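Local structure of uncharacterized protein YjgB (Bacillus subtilis, 4YGT) at residues A[105-109]-A[110-114]; A[135-139]-A[140-144]. The protein is of unknown function but is a putative secreted lipoprotein, the first structural representative of the DUF4309 family, which belongs to the PepSY clan. One frame throughout, in Å; residues are numbered along the deposited sequence.

Interaction 1: residues A[105-109]-A[110-114]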
loop_
_atom_site.group_PDB
_atom_site.type_symbol
_atom_site.label_atom_id
_atom_site.label_comp_id
_atom_site.label_asym_id
_atom_site.label_seq_id
_atom_site.Cartn_x
_atom_site.Cartn_y
_atom_site.Cartn_z
ATOM N N GLY A 105 -3.055 11.550 -3.001
ATOM C CA GLY A 105 -3.075 12.993 -2.783
ATOM C C GLY A 105 -4.424 13.469 -2.275
ATOM O O GLY A 105 -4.506 14.474 -1.565
ATOM N N GLY A 106 -5.469 12.716 -2.629
ATOM C CA GLY A 106 -6.847 12.956 -2.223
ATOM C C GLY A 106 -7.315 12.075 -1.080
ATOM O O GLY A 106 -8.472 12.168 -0.668
ATOM N N VAL A 107 -6.419 11.222 -0.554
ATOM C CA VAL A 107 -6.737 10.303 0.543
ATOM C C VAL A 107 -6.359 10.979 1.851
ATOM O O VAL A 107 -5.185 11.042 2.227
ATOM C CB VAL A 107 -6.105 8.891 0.377
ATOM C CG1 VAL A 107 -6.407 7.995 1.576
ATOM C CG2 VAL A 107 -6.589 8.233 -0.912
ATOM N N THR A 108 -7.385 11.500 2.526
ATOM C CA THR A 108 -7.301 12.231 3.793
ATOM C C THR A 108 -7.870 11.384 4.944
ATOM O O THR A 108 -8.680 10.495 4.668
ATOM C CB THR A 108 -8.059 13.567 3.672
ATOM O OG1 THR A 108 -9.407 13.305 3.296
ATOM C CG2 THR A 108 -7.426 14.528 2.674
ATOM N N PRO A 109 -7.520 11.655 6.234
ATOM C CA PRO A 109 -8.104 10.865 7.341
ATOM C C PRO A 109 -9.632 10.984 7.445
ATOM O O PRO A 109 -10.266 10.151 8.104
ATOM C CB PRO A 109 -7.441 11.466 8.588
ATOM C CG PRO A 109 -6.173 12.079 8.083
ATOM C CD PRO A 109 -6.564 12.653 6.757
ATOM N N GLU A 110 -10.215 12.012 6.782
ATOM C CA GLU A 110 -11.657 12.256 6.753
ATOM C C GLU A 110 -12.327 11.426 5.645
ATOM O O GLU A 110 -13.423 10.911 5.873
ATOM C CB GLU A 110 -11.991 13.767 6.626
ATOM C CG GLU A 110 -11.714 14.398 5.267
ATOM C CD GLU A 110 -11.145 15.802 5.299
ATOM O OE1 GLU A 110 -11.877 16.727 5.725
ATOM O OE2 GLU A 110 -9.984 15.980 4.864
ATOM N N VAL A 111 -11.675 11.259 4.465
ATOM C CA VAL A 111 -12.268 10.433 3.404
ATOM C C VAL A 111 -12.259 8.975 3.886
ATOM O O VAL A 111 -13.160 8.225 3.528
ATOM C CB VAL A 111 -11.673 10.591 1.974
ATOM C CG1 VAL A 111 -11.705 12.040 1.493
ATOM C CG2 VAL A 111 -10.281 9.999 1.861
ATOM N N LEU A 112 -11.294 8.617 4.763
ATOM C CA LEU A 112 -11.177 7.297 5.377
ATOM C C LEU A 112 -12.358 7.056 6.301
ATOM O O LEU A 112 -12.851 5.935 6.386
ATOM C CB LEU A 112 -9.851 7.150 6.148
ATOM C CG LEU A 112 -8.565 7.005 5.323
ATOM C CD1 LEU A 112 -7.362 6.885 6.232
ATOM C CD2 LEU A 112 -8.622 5.786 4.405
ATOM N N GLN A 113 -12.841 8.129 6.955
ATOM C CA GLN A 113 -14.006 8.098 7.831
ATOM C C GLN A 113 -15.281 7.992 6.961
ATOM O O GLN A 113 -16.073 7.076 7.182
ATOM C CB GLN A 113 -14.013 9.339 8.751
ATOM C CG GLN A 113 -15.195 9.445 9.734
ATOM C CD GLN A 113 -15.144 8.470 10.889
ATOM O OE1 GLN A 113 -14.110 8.275 11.542
ATOM N NE2 GLN A 113 -16.287 7.875 11.197
ATOM N N LYS A 114 -15.443 8.874 5.938
ATOM C CA LYS A 114 -16.609 8.890 5.023
ATOM C C LYS A 114 -16.743 7.586 4.212
ATOM O O LYS A 114 -17.853 7.230 3.800
ATOM C CB LYS A 114 -16.532 10.084 4.043
ATOM C CG LYS A 114 -17.883 10.487 3.421
ATOM C CD LYS A 114 -17.765 11.667 2.451
ATOM C CE LYS A 114 -19.095 12.097 1.870
ATOM N NZ LYS A 114 -19.916 12.871 2.843
#

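Interaction 2: residues A[135-139]-A[140-144]. With EDO (1,2-ethanediol), chain F.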
loop_
_atom_site.group_PDB
_atom_site.type_symbol
_atom_site.label_atom_id
_atom_site.label_comp_id
_atom_site.label_asym_id
_atom_site.label_seq_id
_atom_site.Cartn_x
_atom_site.Cartn_y
_atom_site.Cartn_z
ATOM N N TYR A 135 -6.883 -0.139 9.431
ATOM C CA TYR A 135 -8.188 -0.770 9.200
ATOM C C TYR A 135 -8.011 -2.288 9.135
ATOM O O TYR A 135 -7.240 -2.758 8.317
ATOM C CB TYR A 135 -8.836 -0.237 7.902
ATOM C CG TYR A 135 -9.455 1.132 8.083
ATOM C CD1 TYR A 135 -10.767 1.272 8.520
ATOM C CD2 TYR A 135 -8.718 2.290 7.846
ATOM C CE1 TYR A 135 -11.334 2.531 8.716
ATOM C CE2 TYR A 135 -9.280 3.554 8.020
ATOM C CZ TYR A 135 -10.590 3.671 8.456
ATOM O OH TYR A 135 -11.150 4.918 8.637
ATOM N N ASP A 136 -8.685 -3.050 10.021
ATOM C CA ASP A 136 -8.571 -4.509 10.003
ATOM C C ASP A 136 -9.412 -5.067 8.860
ATOM O O ASP A 136 -10.547 -4.626 8.665
ATOM C CB ASP A 136 -8.972 -5.131 11.347
ATOM C CG ASP A 136 -8.012 -4.865 12.503
ATOM O OD1 ASP A 136 -6.804 -4.622 12.243
ATOM O OD2 ASP A 136 -8.446 -4.987 13.665
ATOM N N THR A 137 -8.821 -5.982 8.065
ATOM C CA THR A 137 -9.443 -6.586 6.875
ATOM C C THR A 137 -9.270 -8.127 6.879
ATOM O O THR A 137 -8.461 -8.696 6.144
ATOM C CB THR A 137 -8.872 -5.944 5.588
ATOM O OG1 THR A 137 -7.471 -6.217 5.518
ATOM C CG2 THR A 137 -9.114 -4.442 5.520
ATOM N N GLY A 138 -10.037 -8.772 7.735
ATOM C CA GLY A 138 -10.013 -10.218 7.909
ATOM C C GLY A 138 -8.725 -10.691 8.544
ATOM O O GLY A 138 -8.431 -10.342 9.691
ATOM N N ARG A 139 -7.950 -11.477 7.784
ATOM C CA ARG A 139 -6.640 -11.990 8.176
ATOM C C ARG A 139 -5.551 -10.918 8.023
ATOM O O ARG A 139 -4.426 -11.125 8.477
ATOM C CB ARG A 139 -6.252 -13.160 7.259
ATOM C CG ARG A 139 -7.108 -14.388 7.342
ATOM C CD ARG A 139 -6.257 -15.598 7.073
ATOM N NE ARG A 139 -6.405 -16.053 5.697
ATOM C CZ ARG A 139 -5.884 -17.179 5.230
ATOM N NH1 ARG A 139 -5.161 -17.963 6.020
ATOM N NH2 ARG A 139 -6.082 -17.533 3.970
ATOM N N TYR A 140 -5.853 -9.823 7.299
ATOM C CA TYR A 140 -4.868 -8.790 6.978
ATOM C C TYR A 140 -5.240 -7.434 7.586
ATOM O O TYR A 140 -6.274 -7.303 8.250
ATOM C CB TYR A 140 -4.720 -8.690 5.426
ATOM C CG TYR A 140 -4.627 -10.060 4.778
ATOM C CD1 TYR A 140 -3.421 -10.753 4.737
ATOM C CD2 TYR A 140 -5.769 -10.709 4.302
ATOM C CE1 TYR A 140 -3.343 -12.038 4.196
ATOM C CE2 TYR A 140 -5.706 -12.006 3.784
ATOM C CZ TYR A 140 -4.491 -12.663 3.729
ATOM O OH TYR A 140 -4.412 -13.930 3.194
ATOM N N GLU A 141 -4.363 -6.429 7.391
ATOM C CA GLU A 141 -4.600 -5.068 7.861
ATOM C C GLU A 141 -4.028 -4.068 6.873
ATOM O O GLU A 141 -2.978 -4.309 6.264
ATOM C CB GLU A 141 -4.060 -4.834 9.275
ATOM C CG GLU A 141 -2.778 -5.578 9.589
ATOM C CD GLU A 141 -2.222 -5.340 10.973
ATOM O OE1 GLU A 141 -3.007 -5.344 11.950
ATOM O OE2 GLU A 141 -0.986 -5.172 11.079
ATOM N N LEU A 142 -4.785 -2.986 6.657
ATOM C CA LEU A 142 -4.430 -1.890 5.752
ATOM C C LEU A 142 -3.958 -0.740 6.573
ATOM O O LEU A 142 -4.720 -0.231 7.406
ATOM C CB LEU A 142 -5.634 -1.440 4.949
ATOM C CG LEU A 142 -5.883 -1.975 3.607
ATOM C CD1 LEU A 142 -7.029 -1.227 3.007
ATOM C CD2 LEU A 142 -4.664 -1.834 2.705
ATOM N N HIS A 143 -2.715 -0.343 6.363
ATOM C CA HIS A 143 -2.078 0.735 7.091
ATOM C C HIS A 143 -2.008 1.967 6.206
ATOM O O HIS A 143 -1.173 2.010 5.299
ATOM C CB HIS A 143 -0.669 0.297 7.512
ATOM C CG HIS A 143 -0.634 -0.827 8.499
ATOM N ND1 HIS A 143 -0.246 -0.619 9.812
ATOM C CD2 HIS A 143 -0.889 -2.143 8.324
ATOM C CE1 HIS A 143 -0.290 -1.805 10.390
ATOM N NE2 HIS A 143 -0.672 -2.753 9.537
ATOM N N PHE A 144 -2.921 2.938 6.413
ATOM C CA PHE A 144 -2.883 4.188 5.649
ATOM C C PHE A 144 -1.923 5.140 6.358
ATOM O O PHE A 144 -2.261 5.665 7.424
ATOM C CB PHE A 144 -4.269 4.811 5.491
ATOM C CG PHE A 144 -5.237 3.996 4.686
ATOM C CD1 PHE A 144 -6.061 3.060 5.300
ATOM C CD2 PHE A 144 -5.358 4.186 3.311
ATOM C CE1 PHE A 144 -6.997 2.335 4.557
ATOM C CE2 PHE A 144 -6.277 3.445 2.565
ATOM C CZ PHE A 144 -7.102 2.535 3.197
HETATM C C1 EDO F . -8.674 -14.916 2.574
HETATM O O1 EDO F . -8.332 -15.046 3.956
HETATM C C2 EDO F . -7.437 -14.531 1.699
HETATM O O2 EDO F . -6.480 -15.582 1.523
#

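Interaction 1: residues A[105-109]-A[110-114]
Thr108 OG1 is set between its own backbone N and carbonyl carbon (chi1 57°), and Glu110 CG takes the equivalent place (chi1 72°), which brings hydroxyl and carboxylate together at the start of helix 109-116. Thr108 is the N-cap residue. Its OG1 accepts a fairly straight bond from Val111 N (3.3 Å, 152° at the hydrogen), capping an amide that otherwise has, within this stretch, just a weak, bent bond to Thr108 O. The same hydroxyl donates to Glu110 OE2 at 3.2 Å, meeting the carboxylate on its anti side and a little out of its plane. With OG1 serving as acceptor for one partner and donor to the other, the two bonds probably restrict how the hydroxyl can turn. A negative charge at this end of the helix is probably favourable to the helix dipole as well.

The Thr108 carbonyl starts the regular helical pattern, taking Leu112 N at 3.2 Å with the N-H coming in almost head-on. Pro109, which has no amide hydrogen to give, follows directly, and its O receives a weak bond from Gln113 N.

Val107 and Leu112 both pack on Val20 of helix 14-27, while Pro109 rests on Tyr133 and Ile146 of the sheet. Val107 CG1 completes the apolar side of the turn, lying 4.2 Å from Leu112 CD2 and 4.4 Å from Val111 CG2.

Interaction 2: residues A[135-139]-A[140-144]
A tight beta hairpin joins strands 131-137 and 140-146 through a type II' turn from Thr137 to Tyr140, with Gly138 at the positive-phi corner. Thr137 N donates to Tyr140 O at 2.9 Å, and Tyr140 N returns a bond to Thr137 O at 3.1 Å. Tyr135 and Leu142 form the next hydrogen-bonded pair, and Asp136 and Glu141 the non-hydrogen-bonded pair between them.

At the turn, Arg139 CB lies over one face of the Tyr140 ring, a CH-pi contact 3.9 Å from the centroid. Arg139 CG stands anti to its carbonyl carbon (chi1 -65°), and bends at chi2 and chi3 then bring the guanidinium to a 1,2-ethanediol, probably from the crystallisation liquor, that bridges the two side chains: Arg139 NE donates to its O1 at 2.8 Å, and Tyr140 OH shares a hydrogen bond with its O2 at 3.1 Å. An alanine in place of Tyr140 would strip the ring from beside Arg139 CB and is likely to leave the arginine chain freer to turn.

Asp136 and Glu141 extend side by side with their carboxylate planes nearly parallel, Asp136 OD1 3.9 Å from Glu141 OE1. Arg121 salt-bridges Asp136 OD1 and reaches Glu141 OE1 weakly, so it probably offsets some of the repulsion between them.

On the face bearing Tyr135 and Leu142, Tyr135 CD2 comes within 3.7 Å of Phe144 CE1, the rings meeting obliquely with their planes at 86°. Tyr135 OH continues to Gly117 O, beyond helix 109-116. The two-residue loop with glycine at its first position is characteristic of a type II' beta hairpin.

Following the chain from the N terminus, interaction 1 comes first: it closes a single turn, where the loop after strand 88-95 enters helix 109-116. Interaction 2 closes the hairpin of strands 131-137 and 140-146 further on. The two are in series, neither nested nor crossing, and strand 121-124, the outermost strand on that side of the antiparallel sheet, comes between them. The centres of interaction 1 and interaction 2 are about 16 Å apart, yet the two meet where the helix lies against the sheet. Leu112 CD2 packs on Phe144 CZ at 3.8 Å, and Tyr135 OH comes within 3.0 Å of Leu112 O in a probable hydrogen bond, tying the capped helix to both strands.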